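Local coordinates for kcn28 (Kitasatospora, PDB 6J31), which has the two-domain GT-B fold of the erythromycin biosynthesis protein CIII-like family and carries (2e,2'e)-3,3'-(1,2-phenylene)di(prop-2-enoic acid) between its domains in this model, at residues 219-224 / 280-285; 243-248 / 343-348; 335-340 / 371-376; 339-344 / 354-359. All blocks are in the same frame, centred on the assembly; numbering follows the deposited sequence.

Contact 1 of 4, residues 219-224 / 280-285; sequences GDWKRP and NVEVHN
Trp221, in an irregular extended loop, and Glu282, on strand 281-284, have their CA atoms 12.4 Å apart, so the two backbones never meet and the side chains bridge the gap. The indole N-H does the work: NE1 of Trp221 donates to OE2 of Glu282 over 3.1 Å, with an N-H...O angle of 157°. The oxygen sits close to the ring plane, at the pyrrole edge, and is met on its syn side, but 32° out of the carboxylate plane. Ring and carboxylate planes are turned 62° apart, and the two side chains run alongside each other in opposite senses. Strand 281-284 is an outermost strand of the parallel sheet in the C-terminal Rossmann-like domain, and the loop leads into that sheet from the other half of this GT-B protein, so the bond ties the connecting chain to the sheet's edge. The same OE2 takes a second proton, from NE2 of His284 at 2.9 Å, on its anti side and from the opposite face of the carboxylate, this donor being tilted out of the plane as well. His260, on the adjoining strand 259-264, grips OE1 through its NE2, and with three N-H donors the carboxylate is fixed in rotation and would probably be stabilised as an anion. Trp221 also rests on Val262, Val230 and the Ala291-Val292 side of helix 289-294.

Contact 2 of 4, residues 243-248 / 343-348; sequences LPFYET and IDIATV
Phe245 lays one face of its ring against Ile345, and this CH-pi contact leads the set. CG1 of Ile345 stands 3.8 Å from the centroid of the Phe245 ring, 18° off the normal and shifted toward the rim, with CD1 of Ile345 reaching on to CG and CD2 of the phenyl. The two side chains cross at about a right angle. The remaining touches are purely apolar. CG1 of Val348 lies near the ring plane, at the edge formed by CD1 and CE1 of Phe245, 3.9 Å from CD1, while CD1 of Ile343 comes obliquely to CE1 of Phe245 at 4.2 Å. The phenyl reaches them because its CG is anti to the backbone N (chi1 177°), which swings it out from the helix. Within the loop, Ala346 N donates to OD1 of Asp344 at 3.0 Å, from above the carboxylate plane. Leu353 of helix 350-362 backs both Ile343 and Val348. That Asp344 bond makes an Asx turn, and the whole joins helix 243-253 of the C-terminal Rossmann-like domain to the loop that leaves edge strand 340-342.

Contact 3 of 4, residues 335-340 / 371-376; sequences VGLGIA and SGLRRE
Ile339 and Leu373 reach toward each other tip to tip, and almost everything in the contact converges on a single methyl, CD1 of Leu373. Starting at CB of Ile339, the side chain forks. The CG2 branch comes to 4.0 Å from CD1 of Leu373, while CG1, the first carbon of the longer branch, stands 4.2 Å from that same methyl. At the end of this branch, CD1 of Ile339 closes to 3.9 Å from CD1 of Leu373, so the isoleucine presents both branches to one leucine methyl. This follows from a chi1 of 57°, which sets CG1 between the backbone N and the carbonyl carbon and leaves CG2 beside the N. Leu337 contributes to the same cluster: its CD1 meets CD1 of Leu373 at 3.8 Å, and its CB lies 4.1 Å from that atom, the two leucines crossing obliquely. Between Leu337 and Ile339, both of which point toward helix 364-378, the chain turns at Gly338. This glycine, the first residue to leave helical angles, has the positive phi of a Schellman motif, with two bonds back into the last turn; one runs from N of Gly338 to O of Val335, 2.9 Å. The carbonyl O of Gly338 in turn receives NE of Arg369, one turn before Leu373 on the same helix. The cluster thus joins the end of helix 327-336, just before strand 340-342, to helix 364-378. Leu312 of helix 305-314 touches both Ile339 and Leu373, and Phe192, from a loop, packs on Leu337.

Contact 4 of 4, residues 339-344 / 354-359; sequences IARRID and RAAVVE
Arg341 offers an edge of its guanidinium to Glu359: OE1 of the glutamate lies nearly in the guanidinium plane, while CA of Ala356 approaches the group obliquely. The carboxylate plane is turned 48° from the guanidinium plane, and the two side chains cross at about a right angle. This is a strand-to-helix contact in the C-terminal Rossmann-like domain, where helix 350-362 follows the outermost strand 340-342 and packs back against it. The polar link is a salt bridge with a single, nearly straight hydrogen bond: NH2 of Arg341 donates to OE1 of Glu359 at 3.3 Å, with an angle of 172° at the hydrogen, using the oxygen's anti lone pair. At that length the bond is a modest one, and both residues are exposed, so water may well compete for it. Beneath it the packing is apolar and more enclosed. CB of Ala356 touches CB of Arg341 at 4.0 Å and CG of Arg341 at 4.1 Å, and the small alanine also rests on Val319 of the adjoining strand. The arginine chain bends about CB-CG (chi2 -113°), which keeps CB, CG and CD over that methyl and carries the charged end on to Glu359. Backbone bonds to Met318 and Val320 hold Arg341 in the sheet. The next residue, Arg342, turns its CB away from the helix and pairs with Glu332 of helix 327-336. Back at the salt bridge, NH2 of Arg341 also passes 3.7 Å from CB of Glu359.

In the fold
All four contacts belong to the half of the molecule built on the six-stranded parallel sheet. Contact 1 lies at its edge strand 281-284 and contact 4 at the other edge, 340-342; their centres are about 21 Å apart. Contacts 2 and 4, with centres about 13 Å apart, share Ile343 and Asp344, both lying where the chain leaves strand 340-342 for the loop before helix 350-362. Contact 3 shares Ile339 and Ala340 with contact 4, and the two also touch where CG2 of Val335 packs on N of Arg342 at 3.9 Å. The ligand pocket, formed by His17, Phe81, Val108, Leu109, Thr130 and Asn325, includes no residue of these contacts; Asn325 just precedes helix 327-336, whose far end enters contact 3.

Contact 1 of 4, residues 219-224 / 280-285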
loop_
_atom_site.group_PDB
_atom_site.type_symbol
_atom_site.label_atom_id
_atom_site.label_comp_id
_atom_site.label_asym_id
_atom_site.label_seq_id
_atom_site.Cartn_x
_atom_site.Cartn_y
_atom_site.Cartn_z
ATOM N N GLY A 219 3.821 5.355 -21.044
ATOM C CA GLY A 219 2.991 5.422 -22.225
ATOM C C GLY A 219 1.730 6.236 -21.984
ATOM O O GLY A 219 1.284 6.436 -20.852
ATOM N N ASP A 220 1.140 6.709 -23.079
ATOM C CA ASP A 220 -0.071 7.509 -23.016
ATOM C C ASP A 220 -1.226 6.703 -23.594
ATOM O O ASP A 220 -1.051 5.933 -24.539
ATOM C CB ASP A 220 0.115 8.819 -23.784
ATOM C CG ASP A 220 -0.758 9.940 -23.256
ATOM O OD1 ASP A 220 -1.998 9.793 -23.267
ATOM O OD2 ASP A 220 -0.198 10.968 -22.815
ATOM N N TRP A 221 -2.415 6.884 -23.033
ATOM C CA TRP A 221 -3.601 6.177 -23.496
ATOM C C TRP A 221 -4.673 7.181 -23.891
ATOM O O TRP A 221 -5.072 8.017 -23.075
ATOM C CB TRP A 221 -4.119 5.227 -22.412
ATOM C CG TRP A 221 -5.165 4.271 -22.886
ATOM C CD1 TRP A 221 -4.959 3.024 -23.408
ATOM C CD2 TRP A 221 -6.580 4.481 -22.894
ATOM N NE1 TRP A 221 -6.162 2.444 -23.734
ATOM C CE2 TRP A 221 -7.172 3.319 -23.429
ATOM C CE3 TRP A 221 -7.405 5.539 -22.500
ATOM C CZ2 TRP A 221 -8.551 3.187 -23.581
ATOM C CZ3 TRP A 221 -8.772 5.404 -22.649
ATOM C CH2 TRP A 221 -9.332 4.237 -23.184
ATOM N N LYS A 222 -5.124 7.110 -25.139
ATOM C CA LYS A 222 -6.133 8.017 -25.667
ATOM C C LYS A 222 -7.475 7.300 -25.767
ATOM O O LYS A 222 -7.546 6.145 -26.205
ATOM C CB LYS A 222 -5.707 8.592 -27.021
ATOM C CG LYS A 222 -4.567 9.612 -26.897
ATOM C CD LYS A 222 -4.908 10.745 -25.913
ATOM C CE LYS A 222 -5.876 11.767 -26.512
ATOM N NZ LYS A 222 -6.275 12.821 -25.526
ATOM N N ARG A 223 -8.529 7.988 -25.335
ATOM C CA ARG A 223 -9.875 7.441 -25.399
ATOM C C ARG A 223 -10.264 7.148 -26.844
ATOM O O ARG A 223 -10.117 8.023 -27.708
ATOM C CB ARG A 223 -10.882 8.423 -24.816
ATOM C CG ARG A 223 -12.313 7.925 -24.864
ATOM C CD ARG A 223 -13.251 8.872 -24.158
ATOM N NE ARG A 223 -13.356 10.110 -24.930
ATOM C CZ ARG A 223 -14.243 10.319 -25.897
ATOM N NH1 ARG A 223 -15.096 9.364 -26.234
ATOM N NH2 ARG A 223 -14.264 11.474 -26.550
ATOM N N PRO A 224 -10.745 5.946 -27.152
ATOM C CA PRO A 224 -11.151 5.651 -28.532
ATOM C C PRO A 224 -12.306 6.554 -28.942
ATOM O O PRO A 224 -13.268 6.736 -28.192
ATOM C CB PRO A 224 -11.579 4.180 -28.468
ATOM C CG PRO A 224 -10.951 3.644 -27.224
ATOM C CD PRO A 224 -10.939 4.790 -26.263
ATOM N N ASN A 280 -16.758 -3.452 -27.577
ATOM C CA ASN A 280 -16.663 -2.581 -26.416
ATOM C C ASN A 280 -15.394 -2.828 -25.597
ATOM O O ASN A 280 -14.798 -1.885 -25.070
ATOM C CB ASN A 280 -17.907 -2.748 -25.545
ATOM C CG ASN A 280 -18.718 -1.512 -25.548
ATOM O OD1 ASN A 280 -18.490 -0.650 -26.393
ATOM N ND2 ASN A 280 -19.647 -1.381 -24.608
ATOM N N VAL A 281 -14.957 -4.081 -25.474
ATOM C CA VAL A 281 -13.962 -4.464 -24.478
ATOM C C VAL A 281 -12.580 -4.552 -25.114
ATOM O O VAL A 281 -12.427 -5.054 -26.235
ATOM C CB VAL A 281 -14.356 -5.802 -23.825
ATOM C CG1 VAL A 281 -13.374 -6.173 -22.704
ATOM C CG2 VAL A 281 -15.775 -5.713 -23.324
ATOM N N GLU A 282 -11.572 -4.025 -24.417
ATOM C CA GLU A 282 -10.178 -4.247 -24.773
ATOM C C GLU A 282 -9.526 -4.794 -23.517
ATOM O O GLU A 282 -9.738 -4.263 -22.421
ATOM C CB GLU A 282 -9.477 -2.972 -25.293
ATOM C CG GLU A 282 -8.902 -2.045 -24.241
ATOM C CD GLU A 282 -8.321 -0.779 -24.836
ATOM O OE1 GLU A 282 -8.970 -0.166 -25.709
ATOM O OE2 GLU A 282 -7.197 -0.406 -24.447
ATOM N N VAL A 283 -8.802 -5.898 -23.661
ATOM C CA VAL A 283 -8.266 -6.638 -22.527
ATOM C C VAL A 283 -6.750 -6.536 -22.536
ATOM O O VAL A 283 -6.122 -6.553 -23.601
ATOM C CB VAL A 283 -8.751 -8.100 -22.556
ATOM C CG1 VAL A 283 -8.049 -8.915 -21.513
ATOM C CG2 VAL A 283 -10.243 -8.140 -22.285
ATOM N N HIS A 284 -6.169 -6.403 -21.346
ATOM C CA HIS A 284 -4.728 -6.345 -21.170
ATOM C C HIS A 284 -4.349 -7.166 -19.951
ATOM O O HIS A 284 -5.158 -7.379 -19.046
ATOM C CB HIS A 284 -4.221 -4.910 -20.971
ATOM C CG HIS A 284 -4.582 -3.970 -22.077
ATOM N ND1 HIS A 284 -3.644 -3.452 -22.944
ATOM C CD2 HIS A 284 -5.772 -3.439 -22.446
ATOM C CE1 HIS A 284 -4.243 -2.652 -23.807
ATOM N NE2 HIS A 284 -5.533 -2.626 -23.527
ATOM N N ASN A 285 -3.099 -7.628 -19.935
ATOM C CA ASN A 285 -2.546 -8.221 -18.725
ATOM C C ASN A 285 -2.075 -7.152 -17.752
ATOM O O ASN A 285 -2.103 -7.360 -16.534
ATOM C CB ASN A 285 -1.397 -9.153 -19.089
ATOM C CG ASN A 285 -1.831 -10.248 -20.023
ATOM O OD1 ASN A 285 -2.563 -11.156 -19.633
ATOM N ND2 ASN A 285 -1.410 -10.153 -21.280
#

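Contact 2 of 4, residues 243-248 / 343-348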
loop_
_atom_site.group_PDB
_atom_site.type_symbol
_atom_site.label_atom_id
_atom_site.label_comp_id
_atom_site.label_asym_id
_atom_site.label_seq_id
_atom_site.Cartn_x
_atom_site.Cartn_y
_atom_site.Cartn_z
ATOM N N LEU A 243 -11.836 -14.963 -13.354
ATOM C CA LEU A 243 -12.360 -14.967 -14.716
ATOM C C LEU A 243 -13.885 -14.876 -14.714
ATOM O O LEU A 243 -14.448 -14.202 -15.586
ATOM C CB LEU A 243 -11.902 -16.207 -15.490
ATOM C CG LEU A 243 -12.101 -16.162 -17.013
ATOM C CD1 LEU A 243 -11.615 -14.847 -17.612
ATOM C CD2 LEU A 243 -11.422 -17.345 -17.695
ATOM N N PRO A 244 -14.599 -15.545 -13.792
ATOM C CA PRO A 244 -16.063 -15.375 -13.779
ATOM C C PRO A 244 -16.495 -13.933 -13.580
ATOM O O PRO A 244 -17.450 -13.485 -14.229
ATOM C CB PRO A 244 -16.509 -16.271 -12.615
ATOM C CG PRO A 244 -15.461 -17.304 -12.529
ATOM C CD PRO A 244 -14.181 -16.607 -12.855
ATOM N N PHE A 245 -15.815 -13.189 -12.703
ATOM C CA PHE A 245 -16.127 -11.770 -12.552
ATOM C C PHE A 245 -15.785 -11.002 -13.822
ATOM O O PHE A 245 -16.525 -10.094 -14.223
ATOM C CB PHE A 245 -15.396 -11.182 -11.346
ATOM C CG PHE A 245 -15.612 -9.702 -11.173
ATOM C CD1 PHE A 245 -16.820 -9.213 -10.701
ATOM C CD2 PHE A 245 -14.606 -8.801 -11.479
ATOM C CE1 PHE A 245 -17.021 -7.853 -10.548
ATOM C CE2 PHE A 245 -14.801 -7.442 -11.321
ATOM C CZ PHE A 245 -16.010 -6.967 -10.859
ATOM N N TYR A 246 -14.662 -11.345 -14.461
ATOM C CA TYR A 246 -14.278 -10.693 -15.711
ATOM C C TYR A 246 -15.342 -10.909 -16.778
ATOM O O TYR A 246 -15.624 -10.012 -17.583
ATOM C CB TYR A 246 -12.926 -11.223 -16.192
ATOM C CG TYR A 246 -11.765 -10.819 -15.315
ATOM C CD1 TYR A 246 -11.788 -9.623 -14.613
ATOM C CD2 TYR A 246 -10.635 -11.623 -15.204
ATOM C CE1 TYR A 246 -10.731 -9.243 -13.813
ATOM C CE2 TYR A 246 -9.572 -11.254 -14.403
ATOM C CZ TYR A 246 -9.625 -10.061 -13.713
ATOM O OH TYR A 246 -8.573 -9.679 -12.916
ATOM N N GLU A 247 -15.925 -12.105 -16.811
ATOM C CA GLU A 247 -17.004 -12.379 -17.750
ATOM C C GLU A 247 -18.251 -11.564 -17.429
ATOM O O GLU A 247 -18.942 -11.101 -18.342
ATOM C CB GLU A 247 -17.283 -13.880 -17.786
ATOM C CG GLU A 247 -16.210 -14.651 -18.530
ATOM C CD GLU A 247 -16.642 -16.058 -18.854
ATOM O OE1 GLU A 247 -16.904 -16.363 -20.041
ATOM O OE2 GLU A 247 -16.742 -16.854 -17.898
ATOM N N THR A 248 -18.554 -11.361 -16.147
ATOM C CA THR A 248 -19.645 -10.456 -15.796
ATOM C C THR A 248 -19.362 -9.031 -16.271
ATOM O O THR A 248 -20.269 -8.335 -16.743
ATOM C CB THR A 248 -19.884 -10.482 -14.289
ATOM O OG1 THR A 248 -20.062 -11.839 -13.860
ATOM C CG2 THR A 248 -21.126 -9.685 -13.938
ATOM N N ILE A 343 -19.153 -3.669 -3.566
ATOM C CA ILE A 343 -19.775 -4.879 -4.091
ATOM C C ILE A 343 -18.982 -6.097 -3.633
ATOM O O ILE A 343 -17.827 -5.995 -3.213
ATOM C CB ILE A 343 -19.880 -4.884 -5.633
ATOM C CG1 ILE A 343 -18.490 -5.003 -6.261
ATOM C CG2 ILE A 343 -20.596 -3.642 -6.132
ATOM C CD1 ILE A 343 -18.520 -5.147 -7.763
ATOM N N ASP A 344 -19.625 -7.260 -3.712
ATOM C CA ASP A 344 -18.989 -8.546 -3.443
ATOM C C ASP A 344 -18.881 -9.317 -4.752
ATOM O O ASP A 344 -19.896 -9.567 -5.411
ATOM C CB ASP A 344 -19.774 -9.355 -2.407
ATOM C CG ASP A 344 -19.007 -10.578 -1.903
ATOM O OD1 ASP A 344 -18.107 -11.078 -2.612
ATOM O OD2 ASP A 344 -19.313 -11.050 -0.787
ATOM N N ILE A 345 -17.653 -9.694 -5.121
ATOM C CA ILE A 345 -17.415 -10.387 -6.385
ATOM C C ILE A 345 -18.188 -11.699 -6.444
ATOM O O ILE A 345 -18.668 -12.102 -7.511
ATOM C CB ILE A 345 -15.903 -10.608 -6.588
ATOM C CG1 ILE A 345 -15.309 -9.472 -7.419
ATOM C CG2 ILE A 345 -15.616 -11.960 -7.235
ATOM C CD1 ILE A 345 -13.859 -9.672 -7.743
ATOM N N ALA A 346 -18.336 -12.376 -5.303
ATOM C CA ALA A 346 -19.045 -13.651 -5.282
ATOM C C ALA A 346 -20.517 -13.477 -5.641
ATOM O O ALA A 346 -21.068 -14.264 -6.419
ATOM C CB ALA A 346 -18.903 -14.307 -3.909
ATOM N N THR A 347 -21.171 -12.459 -5.087
ATOM C CA THR A 347 -22.613 -12.307 -5.208
ATOM C C THR A 347 -23.048 -11.207 -6.170
ATOM O O THR A 347 -24.254 -10.990 -6.322
ATOM C CB THR A 347 -23.224 -12.056 -3.824
ATOM O OG1 THR A 347 -23.011 -10.691 -3.443
ATOM C CG2 THR A 347 -22.588 -12.972 -2.792
ATOM N N VAL A 348 -22.118 -10.501 -6.817
ATOM C CA VAL A 348 -22.500 -9.389 -7.682
ATOM C C VAL A 348 -23.186 -9.909 -8.942
ATOM O O VAL A 348 -22.772 -10.915 -9.536
ATOM C CB VAL A 348 -21.281 -8.507 -8.014
ATOM C CG1 VAL A 348 -20.193 -9.302 -8.732
ATOM C CG2 VAL A 348 -21.710 -7.284 -8.820
#

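Contact 3 of 4, residues 335-340 / 371-376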
loop_
_atom_site.group_PDB
_atom_site.type_symbol
_atom_site.label_atom_id
_atom_site.label_comp_id
_atom_site.label_asym_id
_atom_site.label_seq_id
_atom_site.Cartn_x
_atom_site.Cartn_y
_atom_site.Cartn_z
ATOM N N VAL A 335 -16.471 4.678 0.511
ATOM C CA VAL A 335 -17.929 4.724 0.530
ATOM C C VAL A 335 -18.408 5.804 1.492
ATOM O O VAL A 335 -19.324 6.577 1.178
ATOM C CB VAL A 335 -18.501 3.340 0.890
ATOM C CG1 VAL A 335 -19.954 3.456 1.340
ATOM C CG2 VAL A 335 -18.369 2.398 -0.288
ATOM N N GLY A 336 -17.784 5.886 2.671
ATOM C CA GLY A 336 -18.133 6.924 3.626
ATOM C C GLY A 336 -17.886 8.324 3.104
ATOM O O GLY A 336 -18.525 9.277 3.554
ATOM N N LEU A 337 -16.935 8.472 2.176
ATOM C CA LEU A 337 -16.674 9.750 1.530
ATOM C C LEU A 337 -17.690 10.069 0.439
ATOM O O LEU A 337 -17.678 11.187 -0.088
ATOM C CB LEU A 337 -15.261 9.759 0.934
ATOM C CG LEU A 337 -14.097 9.616 1.921
ATOM C CD1 LEU A 337 -12.789 9.415 1.186
ATOM C CD2 LEU A 337 -14.006 10.813 2.864
ATOM N N GLY A 338 -18.572 9.128 0.108
ATOM C CA GLY A 338 -19.583 9.363 -0.906
ATOM C C GLY A 338 -19.056 9.396 -2.323
ATOM O O GLY A 338 -19.605 10.119 -3.161
ATOM N N ILE A 339 -17.995 8.643 -2.614
ATOM C CA ILE A 339 -17.400 8.634 -3.944
ATOM C C ILE A 339 -17.245 7.206 -4.449
ATOM O O ILE A 339 -16.520 6.960 -5.420
ATOM C CB ILE A 339 -16.037 9.351 -3.953
ATOM C CG1 ILE A 339 -15.096 8.698 -2.946
ATOM C CG2 ILE A 339 -16.193 10.839 -3.668
ATOM C CD1 ILE A 339 -13.673 8.670 -3.405
ATOM N N ALA A 340 -17.904 6.249 -3.799
ATOM C CA ALA A 340 -17.661 4.853 -4.127
ATOM C C ALA A 340 -18.883 4.007 -3.802
ATOM O O ALA A 340 -19.762 4.409 -3.038
ATOM C CB ALA A 340 -16.431 4.317 -3.385
ATOM N N SER A 371 -13.443 16.414 -6.517
ATOM C CA SER A 371 -12.620 17.613 -6.619
ATOM C C SER A 371 -12.199 18.104 -5.241
ATOM O O SER A 371 -11.058 18.539 -5.051
ATOM C CB SER A 371 -13.373 18.702 -7.376
ATOM O OG SER A 371 -13.786 18.220 -8.642
ATOM N N GLY A 372 -13.110 18.040 -4.268
ATOM C CA GLY A 372 -12.746 18.412 -2.911
ATOM C C GLY A 372 -11.695 17.493 -2.319
ATOM O O GLY A 372 -10.752 17.951 -1.667
ATOM N N LEU A 373 -11.842 16.182 -2.533
ATOM C CA LEU A 373 -10.861 15.237 -2.011
ATOM C C LEU A 373 -9.500 15.415 -2.669
ATOM O O LEU A 373 -8.471 15.195 -2.023
ATOM C CB LEU A 373 -11.363 13.807 -2.194
ATOM C CG LEU A 373 -12.574 13.472 -1.329
ATOM C CD1 LEU A 373 -13.038 12.050 -1.588
ATOM C CD2 LEU A 373 -12.247 13.682 0.144
ATOM N N ARG A 374 -9.476 15.813 -3.943
ATOM C CA ARG A 374 -8.212 16.144 -4.588
ATOM C C ARG A 374 -7.524 17.301 -3.883
ATOM O O ARG A 374 -6.307 17.267 -3.666
ATOM C CB ARG A 374 -8.449 16.452 -6.069
ATOM C CG ARG A 374 -8.347 15.232 -6.977
ATOM C CD ARG A 374 -8.740 15.511 -8.427
ATOM N NE ARG A 374 -8.260 16.790 -8.936
ATOM C CZ ARG A 374 -9.075 17.767 -9.322
ATOM N NH1 ARG A 374 -10.390 17.586 -9.275
ATOM N NH2 ARG A 374 -8.585 18.916 -9.769
ATOM N N ARG A 375 -8.279 18.338 -3.513
ATOM C CA ARG A 375 -7.629 19.444 -2.819
ATOM C C ARG A 375 -7.205 19.022 -1.424
ATOM O O ARG A 375 -6.111 19.374 -0.968
ATOM C CB ARG A 375 -8.506 20.685 -2.737
ATOM C CG ARG A 375 -7.603 21.927 -2.454
ATOM C CD ARG A 375 -8.395 23.222 -2.327
ATOM N NE ARG A 375 -9.565 22.934 -1.432
ATOM C CZ ARG A 375 -10.851 22.975 -1.854
ATOM N NH1 ARG A 375 -11.097 23.214 -3.120
ATOM N NH2 ARG A 375 -11.845 22.631 -1.053
ATOM N N GLU A 376 -8.061 18.272 -0.730
ATOM C CA GLU A 376 -7.696 17.769 0.587
ATOM C C GLU A 376 -6.482 16.861 0.509
ATOM O O GLU A 376 -5.644 16.863 1.417
ATOM C CB GLU A 376 -8.862 17.010 1.218
ATOM C CG GLU A 376 -9.889 17.886 1.890
ATOM C CD GLU A 376 -10.987 17.071 2.528
ATOM O OE1 GLU A 376 -10.679 16.293 3.456
ATOM O OE2 GLU A 376 -12.150 17.203 2.102
#

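Contact 4 of 4, residues 339-344 / 354-359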
loop_
_atom_site.group_PDB
_atom_site.type_symbol
_atom_site.label_atom_id
_atom_site.label_comp_id
_atom_site.label_asym_id
_atom_site.label_seq_id
_atom_site.Cartn_x
_atom_site.Cartn_y
_atom_site.Cartn_z
ATOM N N ILE A 339 -17.995 8.643 -2.614
ATOM C CA ILE A 339 -17.400 8.634 -3.944
ATOM C C ILE A 339 -17.245 7.206 -4.449
ATOM O O ILE A 339 -16.520 6.960 -5.420
ATOM C CB ILE A 339 -16.037 9.351 -3.953
ATOM C CG1 ILE A 339 -15.096 8.698 -2.946
ATOM C CG2 ILE A 339 -16.193 10.839 -3.668
ATOM C CD1 ILE A 339 -13.673 8.670 -3.405
ATOM N N ALA A 340 -17.904 6.249 -3.799
ATOM C CA ALA A 340 -17.661 4.853 -4.127
ATOM C C ALA A 340 -18.883 4.007 -3.802
ATOM O O ALA A 340 -19.762 4.409 -3.038
ATOM C CB ALA A 340 -16.431 4.317 -3.385
ATOM N N ARG A 341 -18.917 2.816 -4.397
ATOM C CA ARG A 341 -19.926 1.805 -4.123
ATOM C C ARG A 341 -19.196 0.503 -3.828
ATOM O O ARG A 341 -18.212 0.176 -4.499
ATOM C CB ARG A 341 -20.856 1.612 -5.329
ATOM C CG ARG A 341 -21.890 2.715 -5.566
ATOM C CD ARG A 341 -23.327 2.272 -5.346
ATOM N NE ARG A 341 -24.264 3.119 -6.087
ATOM C CZ ARG A 341 -24.459 4.418 -5.878
ATOM N NH1 ARG A 341 -23.782 5.062 -4.936
ATOM N NH2 ARG A 341 -25.337 5.077 -6.625
ATOM N N ARG A 342 -19.656 -0.234 -2.822
ATOM C CA ARG A 342 -19.041 -1.504 -2.459
ATOM C C ARG A 342 -19.852 -2.673 -3.012
ATOM O O ARG A 342 -21.085 -2.669 -2.952
ATOM C CB ARG A 342 -18.903 -1.620 -0.939
ATOM C CG ARG A 342 -18.236 -2.895 -0.453
ATOM C CD ARG A 342 -17.997 -2.839 1.047
ATOM N NE ARG A 342 -17.409 -4.072 1.562
ATOM C CZ ARG A 342 -16.877 -4.200 2.775
ATOM N NH1 ARG A 342 -16.858 -3.167 3.607
ATOM N NH2 ARG A 342 -16.364 -5.363 3.158
ATOM N N ILE A 343 -19.153 -3.669 -3.566
ATOM C CA ILE A 343 -19.775 -4.879 -4.091
ATOM C C ILE A 343 -18.982 -6.097 -3.633
ATOM O O ILE A 343 -17.827 -5.995 -3.213
ATOM C CB ILE A 343 -19.880 -4.884 -5.633
ATOM C CG1 ILE A 343 -18.490 -5.003 -6.261
ATOM C CG2 ILE A 343 -20.596 -3.642 -6.132
ATOM C CD1 ILE A 343 -18.520 -5.147 -7.763
ATOM N N ASP A 344 -19.625 -7.260 -3.712
ATOM C CA ASP A 344 -18.989 -8.546 -3.443
ATOM C C ASP A 344 -18.881 -9.317 -4.752
ATOM O O ASP A 344 -19.896 -9.567 -5.411
ATOM C CB ASP A 344 -19.774 -9.355 -2.407
ATOM C CG ASP A 344 -19.007 -10.578 -1.903
ATOM O OD1 ASP A 344 -18.107 -11.078 -2.612
ATOM O OD2 ASP A 344 -19.313 -11.050 -0.787
ATOM N N ARG A 354 -23.753 -3.068 -13.095
ATOM C CA ARG A 354 -24.006 -2.001 -14.060
ATOM C C ARG A 354 -24.612 -0.773 -13.393
ATOM O O ARG A 354 -24.284 0.362 -13.759
ATOM C CB ARG A 354 -24.907 -2.508 -15.185
ATOM C CG ARG A 354 -25.127 -1.494 -16.298
ATOM C CD ARG A 354 -26.343 -1.846 -17.131
ATOM N NE ARG A 354 -27.547 -1.919 -16.314
ATOM C CZ ARG A 354 -28.382 -0.906 -16.121
ATOM N NH1 ARG A 354 -29.452 -1.068 -15.356
ATOM N NH2 ARG A 354 -28.150 0.268 -16.695
ATOM N N ALA A 355 -25.505 -0.979 -12.420
ATOM C CA ALA A 355 -26.148 0.149 -11.753
ATOM C C ALA A 355 -25.121 1.024 -11.049
ATOM O O ALA A 355 -25.154 2.255 -11.160
ATOM C CB ALA A 355 -27.195 -0.358 -10.761
ATOM N N ALA A 356 -24.196 0.402 -10.318
ATOM C CA ALA A 356 -23.143 1.162 -9.657
ATOM C C ALA A 356 -22.300 1.929 -10.668
ATOM O O ALA A 356 -21.946 3.090 -10.437
ATOM C CB ALA A 356 -22.266 0.231 -8.824
ATOM N N VAL A 357 -21.978 1.300 -11.800
ATOM C CA VAL A 357 -21.123 1.943 -12.795
ATOM C C VAL A 357 -21.812 3.166 -13.394
ATOM O O VAL A 357 -21.237 4.258 -13.445
ATOM C CB VAL A 357 -20.718 0.929 -13.880
ATOM C CG1 VAL A 357 -20.176 1.643 -15.105
ATOM C CG2 VAL A 357 -19.698 -0.046 -13.326
ATOM N N VAL A 358 -23.051 3.001 -13.863
ATOM C CA VAL A 358 -23.714 4.091 -14.576
ATOM C C VAL A 358 -24.110 5.212 -13.616
ATOM O O VAL A 358 -24.011 6.398 -13.954
ATOM C CB VAL A 358 -24.915 3.558 -15.382
ATOM C CG1 VAL A 358 -25.990 2.973 -14.469
ATOM C CG2 VAL A 358 -25.487 4.653 -16.270
ATOM N N GLU A 359 -24.580 4.861 -12.417
ATOM C CA GLU A 359 -24.996 5.875 -11.453
ATOM C C GLU A 359 -23.803 6.678 -10.948
ATOM O O GLU A 359 -23.865 7.909 -10.858
ATOM C CB GLU A 359 -25.737 5.214 -10.293
ATOM C CG GLU A 359 -27.205 4.953 -10.580
ATOM C CD GLU A 359 -27.736 3.742 -9.838
ATOM O OE1 GLU A 359 -27.228 3.450 -8.732
ATOM O OE2 GLU A 359 -28.662 3.084 -10.361
#